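Local coordinates for acetyltransferase, GNAT family (Bacillus anthracis str. Sterne, PDB 3FBU), which binds coenzyme A and, as a member of the GNAT family, probably transfers the acetyl group of acetyl-CoA to an acceptor, at residues D29-I34 and G87-P92; A56-V61 and H72-K77; E81-I86 and L117-A122; C124-T129 and D158-A163. All coordinates share one frame; numbering follows the deposited sequence.

Contact 1: residues D29-I34 and G87-P92; sequences DVMKYI and GWVFNP. With COA (coenzyme A), chain C.
The Y33 ring carries the methylene CG of its neighbour K32 over the centre of one face, while its edge is turned to the pantetheine oxygen O5P of coenzyme A. The rings of W88 and F90 both meet a single pantetheine methyl, CDP, obliquely. These rings belong to the cofactor groove of the GNAT fold, in which strand 83-90 pairs with pantetheine as if the cofactor were another strand: W88 O accepts from N4P at 3.0 Å, and F90 N donates to O9P at 2.8 Å. Between these two residues V89 turns its side chain to the other side, toward the 29-34 loop, which is built of two overlapping type I turns. The side chains that meet there are apolar, mostly beta-branched. CG1 of V30, anti to the backbone N (chi1 172°), meets V89 CG1 obliquely at 3.5 Å. The sulfur of M31, SD, comes to 4.2 Å from the same V89 CG1, and I34 CD1 approaches the other branch, CG2. D29 forms a salt bridge with K16 of the second subunit. V30 O also lies 3.2 Å from the cofactor atom C6P. V30 CG2 presses on P92 CG at 3.4 Å, tighter than ordinary carbon contact.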
# COMPACT_ATOMS: atom_id res chain seq x y z
N ASP A 29 -10.11 -8.85 0.71
CA ASP A 29 -8.91 -8.06 0.92
C ASP A 29 -9.05 -7.22 2.19
O ASP A 29 -8.11 -7.15 2.98
CB ASP A 29 -8.61 -7.17 -0.28
CG ASP A 29 -8.14 -7.97 -1.49
OD1 ASP A 29 -7.51 -9.05 -1.29
OD2 ASP A 29 -8.39 -7.51 -2.64
N VAL A 30 -10.22 -6.62 2.40
CA VAL A 30 -10.46 -5.83 3.62
C VAL A 30 -10.32 -6.68 4.89
O VAL A 30 -9.72 -6.23 5.86
CB VAL A 30 -11.85 -5.15 3.62
CG1 VAL A 30 -12.15 -4.51 5.00
CG2 VAL A 30 -11.93 -4.14 2.49
N MET A 31 -10.86 -7.89 4.88
CA MET A 31 -10.97 -8.72 6.08
C MET A 31 -9.83 -9.76 6.22
O MET A 31 -9.88 -10.60 7.10
CB MET A 31 -12.35 -9.39 6.12
CG MET A 31 -13.51 -8.39 6.01
SD MET A 31 -13.71 -7.29 7.46
CE MET A 31 -14.75 -8.28 8.51
N LYS A 32 -8.79 -9.63 5.40
CA LYS A 32 -7.59 -10.49 5.45
C LYS A 32 -7.02 -10.66 6.86
O LYS A 32 -6.71 -11.78 7.27
CB LYS A 32 -6.53 -9.89 4.51
CG LYS A 32 -5.07 -10.29 4.76
CD LYS A 32 -4.64 -11.46 3.93
CE LYS A 32 -3.14 -11.73 4.10
NZ LYS A 32 -2.80 -13.06 3.51
N TYR A 33 -6.88 -9.57 7.61
CA TYR A 33 -6.30 -9.63 8.95
C TYR A 33 -7.31 -9.64 10.05
O TYR A 33 -6.97 -9.56 11.19
CB TYR A 33 -5.32 -8.50 9.19
CG TYR A 33 -4.18 -8.50 8.27
CD1 TYR A 33 -3.16 -9.42 8.42
CD2 TYR A 33 -4.09 -7.61 7.24
CE1 TYR A 33 -2.10 -9.43 7.57
CE2 TYR A 33 -3.05 -7.62 6.41
CZ TYR A 33 -2.07 -8.54 6.57
OH TYR A 33 -1.04 -8.54 5.73
N ILE A 34 -8.57 -9.70 9.71
CA ILE A 34 -9.60 -9.71 10.69
C ILE A 34 -9.83 -11.19 11.00
O ILE A 34 -9.94 -11.98 10.11
CB ILE A 34 -10.91 -9.13 10.18
CG1 ILE A 34 -10.78 -7.69 9.67
CG2 ILE A 34 -11.95 -9.21 11.19
CD1 ILE A 34 -9.94 -6.82 10.39
N GLY A 87 -9.15 0.18 17.05
CA GLY A 87 -8.94 -0.41 15.76
C GLY A 87 -9.84 0.26 14.75
O GLY A 87 -10.57 1.21 15.09
N TRP A 88 -9.84 -0.27 13.53
CA TRP A 88 -10.45 0.44 12.41
C TRP A 88 -10.62 -0.51 11.24
O TRP A 88 -9.73 -1.30 10.99
CB TRP A 88 -9.55 1.61 11.98
CG TRP A 88 -8.10 1.37 12.22
CD1 TRP A 88 -7.25 0.58 11.51
CD2 TRP A 88 -7.33 1.91 13.29
NE1 TRP A 88 -5.98 0.60 12.07
CE2 TRP A 88 -6.01 1.41 13.17
CE3 TRP A 88 -7.63 2.76 14.36
CZ2 TRP A 88 -5.01 1.72 14.07
CZ3 TRP A 88 -6.64 3.07 15.24
CH2 TRP A 88 -5.35 2.57 15.10
N VAL A 89 -11.74 -0.41 10.53
CA VAL A 89 -11.98 -1.15 9.29
C VAL A 89 -12.73 -0.20 8.36
O VAL A 89 -13.79 0.32 8.73
CB VAL A 89 -12.83 -2.42 9.51
CG1 VAL A 89 -12.96 -3.22 8.19
CG2 VAL A 89 -12.26 -3.32 10.72
N PHE A 90 -12.17 0.02 7.17
CA PHE A 90 -12.67 1.04 6.25
C PHE A 90 -12.92 0.44 4.88
O PHE A 90 -12.43 -0.65 4.54
CB PHE A 90 -11.69 2.23 6.16
CG PHE A 90 -11.88 3.23 7.27
CD1 PHE A 90 -11.53 2.90 8.57
CD2 PHE A 90 -12.39 4.47 7.02
CE1 PHE A 90 -11.73 3.78 9.57
CE2 PHE A 90 -12.57 5.36 8.03
CZ PHE A 90 -12.23 5.02 9.31
N ASN A 91 -13.76 1.14 4.13
CA ASN A 91 -14.12 0.82 2.77
C ASN A 91 -12.98 1.24 1.86
O ASN A 91 -12.60 2.42 1.86
CB ASN A 91 -15.41 1.57 2.41
CG ASN A 91 -15.97 1.21 1.05
OD1 ASN A 91 -15.23 1.00 0.08
ND2 ASN A 91 -17.30 1.14 0.95
N PRO A 92 -12.45 0.30 1.07
CA PRO A 92 -11.32 0.57 0.16
C PRO A 92 -11.57 1.71 -0.82
O PRO A 92 -10.61 2.33 -1.27
CB PRO A 92 -11.14 -0.73 -0.61
CG PRO A 92 -11.98 -1.75 0.01
CD PRO A 92 -12.90 -1.11 1.02
N1A COA C . 2.54 0.48 2.15
C2A COA C . 3.01 1.50 2.93
N3A COA C . 2.15 2.47 3.38
C4A COA C . 0.84 2.40 3.05
C5A COA C . 0.34 1.37 2.26
C6A COA C . 1.21 0.38 1.82
N6A COA C . 0.77 -0.65 1.08
N7A COA C . -0.98 1.57 2.11
C8A COA C . -1.33 2.69 2.76
N9A COA C . -0.21 3.22 3.34
C1B COA C . -0.10 4.35 4.27
C2B COA C . -0.65 5.66 3.70
O2B COA C . 0.30 6.33 2.88
C3B COA C . -0.95 6.39 4.99
O3B COA C . 0.23 6.99 5.52
P3B COA C . 0.68 8.51 5.20
O7A COA C . 1.76 8.95 6.14
O8A COA C . 1.13 8.56 3.76
O9A COA C . -0.55 9.37 5.40
C4B COA C . -1.42 5.28 5.94
O4B COA C . -0.85 4.09 5.46
C5B COA C . -2.93 5.11 5.97
O5B COA C . -3.47 6.25 6.62
P1A COA C . -5.00 6.66 6.42
O1A COA C . -5.17 7.29 5.04
O2A COA C . -5.42 7.54 7.53
O3A COA C . -5.73 5.24 6.55
P2A COA C . -6.98 4.71 5.67
O4A COA C . -8.10 5.72 5.75
O5A COA C . -6.48 4.39 4.25
O6A COA C . -7.34 3.35 6.46
CBP COA C . -6.99 1.14 7.29
CCP COA C . -6.34 2.49 7.00
CDP COA C . -8.21 1.45 8.18
CEP COA C . -5.89 0.34 8.00
CAP COA C . -7.41 0.46 5.96
OAP COA C . -6.28 0.11 5.18
C9P COA C . -8.18 -0.81 6.17
O9P COA C . -9.51 -0.76 6.51
N8P COA C . -7.55 -1.99 6.13
C7P COA C . -8.29 -3.25 6.16
C6P COA C . -8.81 -3.61 7.54
C5P COA C . -7.67 -3.78 8.54
O5P COA C . -6.70 -4.54 8.33
N4P COA C . -7.82 -3.12 9.67
C3P COA C . -6.76 -3.07 10.68
C2P COA C . -6.71 -4.28 11.59
S1P COA C . -5.49 -4.03 12.92

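Contact 2: residues A56-V61 and H72-K77; sequences AKNFPV and HIVFHK
A56 enters through its carbonyl: one water donates to both A56 O and F75 O, joining the strands where direct pairing has not begun. At K57 the backbone O accepts from F75 N at 2.9 Å, the N-H standing above the carbonyl plane, and the aliphatic part of the long side chain crosses H76 CB at about a right angle, CG to CB 3.7 Å. N58 pairs with V74 without mutual hydrogen bonds. Its CG, anti to the carbonyl carbon (chi1 -64°), runs alongside H72 and V74 on the same face. OD1 rests 3.3 Å from V74 CG2, whereas ND2 bonds to N51; an amide suits a place needing both donor and acceptor. A water bonded to H72 NE2 also gives a weak, long bond to OD1, and H72 ND1 is paired with Y24. F59 N donates to I73 O and I73 N to F59 O, both at 2.8 Å. The F59 ring lies on the opposite face and turns its edge to F75 O, CE2 to O 3.5 Å. P60, lacking an N-H, suits a non-hydrogen-bonded pair with H72, where no donor toward that strand is required. V61 ends the run, CG2 against I73 CG1 at 3.7 Å, in touch with A103 of helix 99-114. Two antiparallel strands joined directly in sequence, 58-63 and 68-79, make a beta hairpin of the GNAT central sheet.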
# COMPACT_ATOMS: atom_id res chain seq x y z
N ALA A 56 -22.26 -1.27 22.71
CA ALA A 56 -21.54 -0.81 21.52
C ALA A 56 -20.01 -0.88 21.73
O ALA A 56 -19.49 -0.28 22.67
CB ALA A 56 -21.97 0.60 21.16
N LYS A 57 -19.32 -1.58 20.83
CA LYS A 57 -17.85 -1.59 20.77
C LYS A 57 -17.26 -1.18 19.41
O LYS A 57 -16.04 -1.22 19.21
CB LYS A 57 -17.34 -2.96 21.15
CG LYS A 57 -17.76 -3.37 22.56
CD LYS A 57 -17.27 -4.74 22.89
CE LYS A 57 -17.60 -5.11 24.33
NZ LYS A 57 -18.91 -4.53 24.82
N ASN A 58 -18.14 -0.86 18.47
CA ASN A 58 -17.79 -0.52 17.11
C ASN A 58 -18.70 0.65 16.72
O ASN A 58 -19.89 0.67 17.09
CB ASN A 58 -17.96 -1.72 16.16
CG ASN A 58 -17.02 -2.87 16.49
OD1 ASN A 58 -15.93 -2.97 15.93
ND2 ASN A 58 -17.42 -3.75 17.44
N PHE A 59 -18.13 1.63 16.00
CA PHE A 59 -18.81 2.90 15.75
C PHE A 59 -18.56 3.37 14.33
O PHE A 59 -17.43 3.56 13.94
CB PHE A 59 -18.33 3.95 16.76
CG PHE A 59 -18.41 3.50 18.20
CD1 PHE A 59 -19.56 3.73 18.94
CD2 PHE A 59 -17.36 2.82 18.79
CE1 PHE A 59 -19.65 3.31 20.25
CE2 PHE A 59 -17.44 2.39 20.10
CZ PHE A 59 -18.58 2.64 20.83
N PRO A 60 -19.65 3.57 13.55
CA PRO A 60 -19.47 4.00 12.17
C PRO A 60 -18.88 5.39 12.06
O PRO A 60 -19.13 6.23 12.92
CB PRO A 60 -20.91 3.97 11.60
CG PRO A 60 -21.78 4.09 12.80
CD PRO A 60 -21.07 3.38 13.88
N VAL A 61 -18.15 5.59 10.97
CA VAL A 61 -17.48 6.82 10.63
C VAL A 61 -18.24 7.34 9.39
O VAL A 61 -18.31 6.67 8.36
CB VAL A 61 -15.98 6.59 10.33
CG1 VAL A 61 -15.32 7.89 9.90
CG2 VAL A 61 -15.25 6.00 11.56
N HIS A 72 -15.69 1.88 10.08
CA HIS A 72 -15.97 1.95 11.50
C HIS A 72 -14.70 1.90 12.36
O HIS A 72 -13.64 1.40 11.95
CB HIS A 72 -17.01 0.88 11.92
CG HIS A 72 -16.50 -0.54 11.89
ND1 HIS A 72 -16.70 -1.38 10.81
CD2 HIS A 72 -15.85 -1.28 12.83
CE1 HIS A 72 -16.17 -2.56 11.06
NE2 HIS A 72 -15.64 -2.53 12.27
N ILE A 73 -14.83 2.52 13.53
CA ILE A 73 -13.82 2.48 14.57
C ILE A 73 -14.21 1.44 15.61
O ILE A 73 -15.37 1.38 16.07
CB ILE A 73 -13.68 3.88 15.25
CG1 ILE A 73 -12.98 4.89 14.31
CG2 ILE A 73 -12.98 3.76 16.61
CD1 ILE A 73 -11.48 4.64 14.07
N VAL A 74 -13.22 0.63 15.97
CA VAL A 74 -13.31 -0.32 17.06
C VAL A 74 -12.80 0.40 18.31
O VAL A 74 -11.70 0.95 18.30
CB VAL A 74 -12.48 -1.58 16.77
CG1 VAL A 74 -12.70 -2.63 17.83
CG2 VAL A 74 -12.80 -2.16 15.37
N PHE A 75 -13.60 0.42 19.37
CA PHE A 75 -13.17 1.08 20.63
C PHE A 75 -13.90 0.47 21.84
O PHE A 75 -15.10 0.61 21.97
CB PHE A 75 -13.39 2.59 20.53
CG PHE A 75 -12.68 3.39 21.58
CD1 PHE A 75 -11.30 3.32 21.72
CD2 PHE A 75 -13.39 4.21 22.43
CE1 PHE A 75 -10.64 4.09 22.66
CE2 PHE A 75 -12.71 4.98 23.38
CZ PHE A 75 -11.34 4.89 23.49
N HIS A 76 -13.15 -0.23 22.69
CA HIS A 76 -13.73 -0.96 23.82
C HIS A 76 -12.74 -1.20 24.95
O HIS A 76 -11.53 -1.15 24.76
CB HIS A 76 -14.31 -2.32 23.37
CG HIS A 76 -13.34 -3.24 22.71
ND1 HIS A 76 -12.44 -4.02 23.40
CD2 HIS A 76 -13.12 -3.49 21.40
CE1 HIS A 76 -11.73 -4.73 22.55
NE2 HIS A 76 -12.11 -4.42 21.32
N LYS A 77 -13.28 -1.49 26.13
CA LYS A 77 -12.46 -1.86 27.28
C LYS A 77 -11.50 -3.01 26.98
O LYS A 77 -11.87 -3.97 26.30
CB LYS A 77 -13.36 -2.22 28.48
CG LYS A 77 -14.23 -1.07 28.92
CD LYS A 77 -15.08 -1.43 30.15
CE LYS A 77 -15.99 -0.26 30.53
NZ LYS A 77 -15.29 1.10 30.59
O HOH W 1 -17.03 0.45 23.72
O HOH W 2 -14.42 -4.79 13.54

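Contact 3: residues E81-I86 and L117-A122; sequences EHTYEI and LHRIIA
The forked end of L117 grips the ring of Y84. CD1 sits over one ring face in a CH-pi contact, 3.9 Å from the centroid, while CD2 reaches CE2 at 3.5 Å; the leucine crosses the tyrosine at about a right angle, a fit that uses both methyls of the leucine. Further along the same face, I86 CG2 meets I120 CG2 at 3.7 Å and also touches A122 CB, a small side chain that lies 3.3 Å from I86 O. L108 of helix 99-114 packs on both isoleucines. On the other face I121 holds CG1 in the crowded position between backbone N and carbonyl carbon (chi1 71°), which brings CD1 against the methylene CG of the extended E85 chain. The backbones are paired in parallel: I121 N donates to Y84 O, and I86 N reaches I121 O nearly along the C=O axis, both at 2.9 Å. Toward the exposed end H82 O accepts two N-H groups, from H118 and, at a longer 3.3 Å, R119. T83 and R119 lie side by side; a water bridges T83 OG1 and R119 NH2, while R119 NH1 forms a salt bridge with E143. The guanidinium also has I121 CG2 over one face. Parallel neighbours linked through an intervening helix define a beta-alpha-beta crossover, here strand 83-90, helix 99-114 and strand 119-124 of the GNAT core.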
# COMPACT_ATOMS: atom_id res chain seq x y z
N GLU A 81 -11.41 -0.62 33.34
CA GLU A 81 -12.09 0.51 32.70
C GLU A 81 -11.07 1.61 32.32
O GLU A 81 -11.43 2.63 31.73
CB GLU A 81 -13.20 1.05 33.62
CG GLU A 81 -14.22 -0.02 34.11
CD GLU A 81 -15.44 0.59 34.82
OE1 GLU A 81 -15.44 1.83 35.06
OE2 GLU A 81 -16.40 -0.16 35.14
N HIS A 82 -9.80 1.42 32.64
CA HIS A 82 -8.84 2.52 32.49
C HIS A 82 -8.05 2.42 31.18
O HIS A 82 -7.40 3.37 30.79
CB HIS A 82 -7.86 2.54 33.64
CG HIS A 82 -7.24 1.21 33.92
ND1 HIS A 82 -6.27 0.65 33.11
CD2 HIS A 82 -7.48 0.30 34.90
CE1 HIS A 82 -5.91 -0.52 33.61
NE2 HIS A 82 -6.63 -0.76 34.69
N THR A 83 -8.07 1.24 30.55
CA THR A 83 -7.27 0.98 29.36
C THR A 83 -8.19 0.37 28.30
O THR A 83 -8.85 -0.64 28.57
CB THR A 83 -6.10 0.04 29.66
OG1 THR A 83 -5.26 0.62 30.68
CG2 THR A 83 -5.23 -0.19 28.40
N TYR A 84 -8.22 1.00 27.13
CA TYR A 84 -9.07 0.60 26.01
C TYR A 84 -8.19 0.14 24.85
O TYR A 84 -7.00 0.45 24.79
CB TYR A 84 -9.92 1.78 25.53
CG TYR A 84 -11.25 1.90 26.21
CD1 TYR A 84 -12.42 2.08 25.46
CD2 TYR A 84 -11.33 1.81 27.59
CE1 TYR A 84 -13.65 2.17 26.09
CE2 TYR A 84 -12.57 1.92 28.22
CZ TYR A 84 -13.70 2.09 27.46
OH TYR A 84 -14.94 2.19 28.09
N GLU A 85 -8.82 -0.58 23.93
CA GLU A 85 -8.22 -0.99 22.68
C GLU A 85 -8.97 -0.30 21.53
O GLU A 85 -10.23 -0.16 21.56
CB GLU A 85 -8.29 -2.50 22.53
CG GLU A 85 -7.84 -3.01 21.18
CD GLU A 85 -7.83 -4.53 21.03
OE1 GLU A 85 -8.35 -5.26 21.93
OE2 GLU A 85 -7.29 -4.97 19.99
N ILE A 86 -8.21 0.13 20.53
CA ILE A 86 -8.73 0.83 19.34
C ILE A 86 -8.31 0.05 18.08
O ILE A 86 -7.25 -0.58 18.04
CB ILE A 86 -8.25 2.33 19.29
CG1 ILE A 86 -9.02 3.19 18.25
CG2 ILE A 86 -6.72 2.40 19.07
CD1 ILE A 86 -8.78 4.73 18.41
N LEU A 117 -9.65 8.22 30.29
CA LEU A 117 -8.90 6.97 30.25
C LEU A 117 -7.41 7.21 30.53
O LEU A 117 -6.90 8.32 30.32
CB LEU A 117 -9.04 6.32 28.88
CG LEU A 117 -10.44 5.89 28.44
CD1 LEU A 117 -10.43 5.36 26.98
CD2 LEU A 117 -11.03 4.87 29.38
N HIS A 118 -6.72 6.16 30.97
CA HIS A 118 -5.28 6.22 31.22
C HIS A 118 -4.43 5.85 30.01
O HIS A 118 -3.32 6.42 29.78
CB HIS A 118 -4.91 5.30 32.37
CG HIS A 118 -3.44 5.12 32.54
ND1 HIS A 118 -2.59 6.18 32.83
CD2 HIS A 118 -2.64 4.03 32.39
CE1 HIS A 118 -1.35 5.74 32.89
NE2 HIS A 118 -1.35 4.44 32.63
N ARG A 119 -4.91 4.89 29.25
CA ARG A 119 -4.10 4.29 28.19
C ARG A 119 -4.93 3.66 27.09
O ARG A 119 -5.93 3.17 27.36
CB ARG A 119 -3.17 3.24 28.80
CG ARG A 119 -2.10 2.61 27.86
CD ARG A 119 -1.12 1.79 28.71
NE ARG A 119 -0.18 0.97 27.99
CZ ARG A 119 -0.27 -0.34 27.83
NH1 ARG A 119 0.63 -0.95 27.13
NH2 ARG A 119 -1.24 -1.03 28.35
N ILE A 120 -4.47 3.72 25.84
CA ILE A 120 -5.18 3.10 24.73
C ILE A 120 -4.13 2.30 23.92
O ILE A 120 -3.01 2.78 23.68
CB ILE A 120 -5.94 4.12 23.85
CG1 ILE A 120 -7.03 4.85 24.67
CG2 ILE A 120 -6.56 3.43 22.63
CD1 ILE A 120 -7.60 6.13 23.96
N ILE A 121 -4.49 1.07 23.56
CA ILE A 121 -3.59 0.18 22.86
C ILE A 121 -4.22 -0.26 21.55
O ILE A 121 -5.45 -0.15 21.36
CB ILE A 121 -3.22 -1.07 23.74
CG1 ILE A 121 -4.41 -2.05 23.91
CG2 ILE A 121 -2.63 -0.60 25.12
CD1 ILE A 121 -4.49 -3.16 22.81
N ALA A 122 -3.38 -0.78 20.68
CA ALA A 122 -3.79 -1.35 19.40
C ALA A 122 -2.78 -2.43 18.99
O ALA A 122 -1.60 -2.39 19.39
CB ALA A 122 -3.93 -0.28 18.30
O HOH W 3 -2.92 -0.54 30.89

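Contact 4: residues C124-T129 and D158-A163; sequences CQPENT and DEYYYA. With COA (coenzyme A), chain C.
A proline points a ring carbon at the face of a tyrosine: P126 CG stands almost exactly over the centre of the Y160 ring, 3.8 Å from its centroid and 8° off the normal, a CH-pi contact in which the saturated ring's C-H groups meet the pi face. It forms where strand 119-124 of the GNAT sheet ends and the chain turns toward helix 129-137. The last pairing with strand 155-165 is the antiparallel hydrogen-bonded pair of C124 and Y160; C124 O takes the Y160 N-H nearly along its C=O axis at a short 2.6 Å, and C124 N donates back to Y160 O. Beyond it the side chain of Q125 replaces the backbone. Bent at chi2 (62°), it brings NE2 to D158 O at 2.9 Å, with that oxygen in the amide plane and the bond nearly straight. The type I turn from Q125 to N128 suits P126, whose fixed phi fits its second position. E127 meets D158 through water: one molecule joins OE1 to D158 N, another donates to both OE2 and D158 OD2, probably easing the like charges; D158 OD1 accepts from K148 N. A further water links P126 O with Y160 OH. The tyrosine also makes a cation-pi contact with R142 and meets Y132 edge-to-face. On the cofactor side C124 CB is 3.7 Å from S1P, and the T129 methyl touches the adenine. N128, at the N-cap position of the helix, keeps CG anti to the backbone N (chi1 -165°) and donates from ND2 to pantetheine O5P at 2.9 Å.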
# COMPACT_ATOMS: atom_id res chain seq x y z
N CYS A 124 -1.56 -5.13 15.56
CA CYS A 124 -1.72 -5.57 14.18
C CYS A 124 -0.58 -6.47 13.74
O CYS A 124 0.45 -6.56 14.39
CB CYS A 124 -1.85 -4.40 13.23
SG CYS A 124 -0.34 -3.54 12.98
N GLN A 125 -0.78 -7.13 12.61
CA GLN A 125 0.29 -7.91 11.98
C GLN A 125 1.31 -6.98 11.35
O GLN A 125 0.94 -5.96 10.77
CB GLN A 125 -0.29 -8.84 10.92
CG GLN A 125 -0.79 -10.16 11.47
CD GLN A 125 -1.91 -9.98 12.47
OE1 GLN A 125 -3.01 -9.58 12.10
NE2 GLN A 125 -1.63 -10.26 13.75
N PRO A 126 2.60 -7.32 11.44
CA PRO A 126 3.66 -6.48 10.84
C PRO A 126 3.52 -6.29 9.34
O PRO A 126 3.95 -5.28 8.81
CB PRO A 126 4.95 -7.24 11.18
CG PRO A 126 4.59 -7.98 12.46
CD PRO A 126 3.19 -8.46 12.18
N GLU A 127 2.86 -7.24 8.69
CA GLU A 127 2.58 -7.20 7.27
C GLU A 127 1.51 -6.14 6.93
O GLU A 127 1.36 -5.76 5.76
CB GLU A 127 2.10 -8.58 6.80
CG GLU A 127 3.14 -9.71 6.89
CD GLU A 127 3.34 -10.28 8.31
OE1 GLU A 127 2.50 -10.04 9.22
OE2 GLU A 127 4.38 -10.98 8.50
N ASN A 128 0.75 -5.70 7.93
CA ASN A 128 -0.37 -4.80 7.71
C ASN A 128 0.06 -3.35 7.81
O ASN A 128 -0.28 -2.63 8.75
CB ASN A 128 -1.53 -5.12 8.70
CG ASN A 128 -2.85 -4.48 8.28
OD1 ASN A 128 -2.90 -3.68 7.35
ND2 ASN A 128 -3.93 -4.81 8.99
N THR A 129 0.81 -2.92 6.79
CA THR A 129 1.50 -1.64 6.82
C THR A 129 0.58 -0.45 7.05
O THR A 129 0.89 0.40 7.87
CB THR A 129 2.32 -1.40 5.53
OG1 THR A 129 2.97 -2.60 5.14
CG2 THR A 129 3.33 -0.32 5.79
N ASP A 158 2.44 -13.12 13.76
CA ASP A 158 3.16 -12.18 14.63
C ASP A 158 2.19 -11.04 14.94
O ASP A 158 1.18 -10.87 14.30
CB ASP A 158 4.41 -11.59 13.93
CG ASP A 158 5.52 -12.61 13.65
OD1 ASP A 158 5.49 -13.76 14.14
OD2 ASP A 158 6.46 -12.22 12.91
N GLU A 159 2.52 -10.23 15.95
CA GLU A 159 1.70 -9.08 16.28
C GLU A 159 2.61 -7.95 16.72
O GLU A 159 3.48 -8.17 17.55
CB GLU A 159 0.75 -9.47 17.40
CG GLU A 159 -0.22 -8.48 17.85
CD GLU A 159 -1.13 -9.05 18.95
OE1 GLU A 159 -0.92 -10.22 19.35
OE2 GLU A 159 -2.06 -8.35 19.37
N TYR A 160 2.38 -6.75 16.19
CA TYR A 160 2.91 -5.53 16.81
C TYR A 160 1.91 -5.00 17.80
O TYR A 160 0.71 -5.06 17.56
CB TYR A 160 3.10 -4.42 15.78
CG TYR A 160 4.28 -4.53 14.84
CD1 TYR A 160 5.47 -5.12 15.20
CD2 TYR A 160 4.20 -3.93 13.58
CE1 TYR A 160 6.55 -5.17 14.32
CE2 TYR A 160 5.27 -3.95 12.72
CZ TYR A 160 6.43 -4.58 13.08
OH TYR A 160 7.48 -4.58 12.20
N TYR A 161 2.41 -4.46 18.91
CA TYR A 161 1.60 -3.87 19.94
C TYR A 161 2.01 -2.41 20.12
O TYR A 161 3.18 -2.11 20.40
CB TYR A 161 1.87 -4.64 21.21
CG TYR A 161 0.98 -4.39 22.36
CD1 TYR A 161 0.05 -5.34 22.77
CD2 TYR A 161 1.10 -3.21 23.12
CE1 TYR A 161 -0.73 -5.12 23.90
CE2 TYR A 161 0.33 -2.99 24.22
CZ TYR A 161 -0.58 -3.95 24.61
OH TYR A 161 -1.33 -3.68 25.73
N TYR A 162 1.04 -1.53 19.95
CA TYR A 162 1.22 -0.09 20.10
C TYR A 162 0.41 0.44 21.27
O TYR A 162 -0.64 -0.13 21.63
CB TYR A 162 0.75 0.62 18.82
CG TYR A 162 1.73 0.60 17.69
CD1 TYR A 162 1.93 -0.56 16.95
CD2 TYR A 162 2.51 1.72 17.38
CE1 TYR A 162 2.82 -0.58 15.92
CE2 TYR A 162 3.41 1.69 16.34
CZ TYR A 162 3.56 0.53 15.62
OH TYR A 162 4.45 0.42 14.57
N ALA A 163 0.87 1.55 21.87
CA ALA A 163 0.17 2.15 22.98
C ALA A 163 0.36 3.66 23.01
O ALA A 163 1.38 4.19 22.53
CB ALA A 163 0.64 1.55 24.32
N1A COA C . 2.54 0.48 2.15
C2A COA C . 3.01 1.50 2.93
N3A COA C . 2.15 2.47 3.38
C4A COA C . 0.84 2.40 3.05
C5A COA C . 0.34 1.37 2.26
C6A COA C . 1.21 0.38 1.82
N6A COA C . 0.77 -0.65 1.08
N7A COA C . -0.98 1.57 2.11
C8A COA C . -1.33 2.69 2.76
N9A COA C . -0.21 3.22 3.34
C1B COA C . -0.10 4.35 4.27
C2B COA C . -0.65 5.66 3.70
O2B COA C . 0.30 6.33 2.88
C3B COA C . -0.95 6.39 4.99
O3B COA C . 0.23 6.99 5.52
P3B COA C . 0.68 8.51 5.20
O7A COA C . 1.76 8.95 6.14
O8A COA C . 1.13 8.56 3.76
O9A COA C . -0.55 9.37 5.40
C4B COA C . -1.42 5.28 5.94
O4B COA C . -0.85 4.09 5.46
C5B COA C . -2.93 5.11 5.97
O5B COA C . -3.47 6.25 6.62
P1A COA C . -5.00 6.66 6.42
O1A COA C . -5.17 7.29 5.04
O2A COA C . -5.42 7.54 7.53
O3A COA C . -5.73 5.24 6.55
P2A COA C . -6.98 4.71 5.67
O4A COA C . -8.10 5.72 5.75
O5A COA C . -6.48 4.39 4.25
O6A COA C . -7.34 3.35 6.46
CBP COA C . -6.99 1.14 7.29
CCP COA C . -6.34 2.49 7.00
CDP COA C . -8.21 1.45 8.18
CEP COA C . -5.89 0.34 8.00
CAP COA C . -7.41 0.46 5.96
OAP COA C . -6.28 0.11 5.18
C9P COA C . -8.18 -0.81 6.17
O9P COA C . -9.51 -0.76 6.51
N8P COA C . -7.55 -1.99 6.13
C7P COA C . -8.29 -3.25 6.16
C6P COA C . -8.81 -3.61 7.54
C5P COA C . -7.67 -3.78 8.54
O5P COA C . -6.70 -4.54 8.33
N4P COA C . -7.82 -3.12 9.67
C3P COA C . -6.76 -3.07 10.68
C2P COA C . -6.71 -4.28 11.59
S1P COA C . -5.49 -4.03 12.92
O HOH W 4 6.61 -4.39 9.52
O HOH W 5 2.75 -12.30 10.98
O HOH W 6 6.61 -10.47 10.79

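All four contacts draw on one mixed sheet. Contact 2 lies, in sequence, inside the loop closed by contact 1, contacts 1 and 3 interleave along the chain, and contact 4 comes last. Strand 83-90 is the shared element: its later half serves contact 1, its earlier half contact 3, with centres about 21 Å apart on opposite sides of the chain's centre. Its neighbour, strand 68-79, brings in contact 2, about 13 Å from contact 3; across the sheet, strands 119-124 and 155-165 join contact 3 to contact 4, centres about 17 Å apart. Contacts 1 and 4, about 14 Å apart, meet through Y33 and N128, and both touch coenzyme A where the sheet opens.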